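PDB 6H9D: lysozyme from Asticcacaulis excentricus, which is a phage-lysozyme-type muramidase domain that probably cleaves peptidoglycan with activity tempered from its phage ancestor, in SpmX, linked to cell morphogenesis and stalk synthesis. Local coordinates for residues Arg3-Ser7 with Leu76-Asp82. Numbering follows the deposited sequence.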
loop_
_atom_site.group_PDB
_atom_site.type_symbol
_atom_site.label_atom_id
_atom_site.label_comp_id
_atom_site.label_asym_id
_atom_site.label_seq_id
_atom_site.Cartn_x
_atom_site.Cartn_y
_atom_site.Cartn_z
ATOM N N ARG A 3 6.268 -14.492 11.252
ATOM C CA ARG A 3 5.385 -13.434 10.779
ATOM C C ARG A 3 6.220 -12.167 10.630
ATOM O O ARG A 3 7.097 -11.895 11.450
ATOM C CB ARG A 3 4.241 -13.205 11.766
ATOM C CG ARG A 3 3.235 -14.343 11.825
ATOM C CD ARG A 3 2.388 -14.398 10.565
ATOM N NE ARG A 3 1.157 -13.624 10.697
ATOM C CZ ARG A 3 0.059 -13.838 9.981
ATOM N NH1 ARG A 3 0.034 -14.808 9.076
ATOM N NH2 ARG A 3 -1.016 -13.085 10.169
ATOM N N HIS A 4 5.948 -11.392 9.586
ATOM C CA HIS A 4 6.692 -10.179 9.327
ATOM C C HIS A 4 5.931 -8.949 9.841
ATOM O O HIS A 4 4.688 -8.938 9.903
ATOM C CB HIS A 4 6.972 -10.030 7.825
ATOM C CG HIS A 4 7.630 -11.206 7.190
ATOM N ND1 HIS A 4 9.006 -11.395 7.244
ATOM C CD2 HIS A 4 7.115 -12.229 6.462
ATOM C CE1 HIS A 4 9.308 -12.500 6.586
ATOM N NE2 HIS A 4 8.160 -13.033 6.091
ATOM N N LYS A 5 6.698 -7.895 10.120
ATOM C CA LYS A 5 6.199 -6.569 10.478
ATOM C C LYS A 5 6.741 -5.544 9.474
ATOM O O LYS A 5 7.892 -5.668 9.008
ATOM C CB LYS A 5 6.639 -6.205 11.901
ATOM C CG LYS A 5 6.137 -7.142 12.995
ATOM C CD LYS A 5 6.953 -7.091 14.274
ATOM C CE LYS A 5 7.007 -8.428 14.996
ATOM N NZ LYS A 5 8.134 -8.501 15.960
ATOM N N ILE A 6 5.929 -4.520 9.164
ATOM C CA ILE A 6 6.382 -3.485 8.242
ATOM C C ILE A 6 7.438 -2.656 8.977
ATOM O O ILE A 6 7.223 -2.261 10.120
ATOM C CB ILE A 6 5.229 -2.617 7.686
ATOM C CG1 ILE A 6 5.744 -1.643 6.624
ATOM C CG2 ILE A 6 4.458 -1.875 8.772
ATOM C CD1 ILE A 6 4.680 -1.126 5.724
ATOM N N SER A 7 8.581 -2.433 8.326
ATOM C CA SER A 7 9.672 -1.667 8.917
ATOM C C SER A 7 9.336 -0.175 8.879
ATOM O O SER A 7 8.396 0.257 8.209
ATOM C CB SER A 7 10.975 -1.939 8.208
ATOM O OG SER A 7 11.008 -1.262 6.966
ATOM N N LEU A 76 10.140 -14.390 2.888
ATOM C CA LEU A 76 10.358 -13.055 2.303
ATOM C C LEU A 76 11.472 -12.343 3.051
ATOM O O LEU A 76 11.655 -12.604 4.221
ATOM C CB LEU A 76 9.096 -12.217 2.508
ATOM C CG LEU A 76 7.843 -12.627 1.753
ATOM C CD1 LEU A 76 6.702 -11.730 2.162
ATOM C CD2 LEU A 76 8.058 -12.546 0.260
ATOM N N THR A 77 12.160 -11.455 2.351
ATOM C CA THR A 77 13.115 -10.549 3.017
ATOM C C THR A 77 12.298 -9.364 3.557
ATOM O O THR A 77 11.172 -9.151 3.093
ATOM C CB THR A 77 14.192 -10.048 2.049
ATOM O OG1 THR A 77 13.626 -9.083 1.176
ATOM C CG2 THR A 77 14.849 -11.147 1.257
ATOM N N GLN A 78 12.868 -8.588 4.468
ATOM C CA GLN A 78 12.129 -7.419 4.995
ATOM C C GLN A 78 11.751 -6.464 3.854
ATOM O O GLN A 78 10.654 -5.985 3.872
ATOM C CB GLN A 78 12.961 -6.678 6.030
ATOM C CG GLN A 78 12.252 -5.470 6.602
ATOM C CD GLN A 78 11.095 -5.887 7.468
ATOM O OE1 GLN A 78 11.234 -6.706 8.361
ATOM N NE2 GLN A 78 9.939 -5.325 7.196
ATOM N N ASN A 79 12.665 -6.209 2.921
ATOM C CA ASN A 79 12.401 -5.300 1.778
ATOM C C ASN A 79 11.256 -5.845 0.925
ATOM O O ASN A 79 10.447 -5.060 0.496
ATOM C CB ASN A 79 13.650 -5.051 0.943
ATOM C CG ASN A 79 14.691 -4.252 1.690
ATOM O OD1 ASN A 79 14.397 -3.657 2.700
ATOM N ND2 ASN A 79 15.911 -4.242 1.203
ATOM N N GLN A 80 11.220 -7.152 0.699
ATOM C CA GLN A 80 10.180 -7.731 -0.137
ATOM C C GLN A 80 8.825 -7.536 0.551
ATOM O O GLN A 80 7.842 -7.134 -0.074
ATOM C CB GLN A 80 10.438 -9.208 -0.398
ATOM C CG GLN A 80 11.541 -9.478 -1.413
ATOM C CD GLN A 80 11.938 -10.938 -1.413
ATOM O OE1 GLN A 80 11.705 -11.670 -0.460
ATOM N NE2 GLN A 80 12.525 -11.378 -2.510
ATOM N N PHE A 81 8.816 -7.777 1.855
ATOM C CA PHE A 81 7.605 -7.660 2.660
ATOM C C PHE A 81 7.106 -6.212 2.643
ATOM O O PHE A 81 5.953 -5.984 2.387
ATOM C CB PHE A 81 7.862 -8.125 4.092
ATOM C CG PHE A 81 6.606 -8.111 4.920
ATOM C CD1 PHE A 81 5.610 -9.044 4.677
ATOM C CD2 PHE A 81 6.356 -7.078 5.810
ATOM C CE1 PHE A 81 4.424 -9.018 5.399
ATOM C CE2 PHE A 81 5.173 -7.054 6.533
ATOM C CZ PHE A 81 4.203 -8.009 6.304
ATOM N N ASP A 82 8.010 -5.262 2.913
ATOM C CA ASP A 82 7.699 -3.839 2.961
ATOM C C ASP A 82 7.077 -3.396 1.620
ATOM O O ASP A 82 6.074 -2.712 1.596
ATOM C CB ASP A 82 8.957 -3.017 3.236
ATOM C CG ASP A 82 9.424 -2.988 4.681
ATOM O OD1 ASP A 82 8.667 -3.445 5.582
ATOM O OD2 ASP A 82 10.528 -2.482 4.896
#
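S7 donates to both oxygens of the D82 carboxylate, from its backbone N and its OG. S7 N reaches D82 OD1 over 2.9 Å, nearly straight at 172° and on the syn side but tilted out of the carboxylate plane, while S7 OG donates to D82 OD2 at 2.5 Å, a very short distance whose exact value is doubtful. The NE2 of Q78 also reaches D82 OD1, 2.8 Å away, but from above the carboxylate and across the opposite face from S7 N, so OD1 accepts two donors. Q78 NE2 also gives a bond to K5 O (2.8 Å), close to straight and lying in the carbonyl plane. The bend of the Q78 chain at chi2 (69°) turns its amide toward the 3-7 segment and D82, where NE2 bridges the K5 carbonyl and the D82 carboxylate. Beside this polar group, H4 CB sits over the centre of the F81 ring, 3.4 Å from the centroid and almost on the ring normal, a CH-pi contact. The imidazole plane is inclined 31° to the F81 ring, and its CE1 and NE2 end meets L76, with H4 CE1 3.3 Å from L76 O and H4 NE2 packing on L76 CB. These contacts join the N-terminal loop to the start of helix 78-91, within a largely helical phage-lysozyme fold. Both helices that begin here are capped: S7 is the N-cap of helix 8-16, its OG accepting from G10 N, while T77 and Q80 form a capping box, with Q80 N bonded to T77 OG1 and T77 N to Q80 OE1, which fixes the first turn carrying Q78 and F81. Further out, helix 50-71 backs the contact: V68 and N69 touch F81, N69 OD1 takes the H4 N-H, and R3 forms a salt bridge with E66.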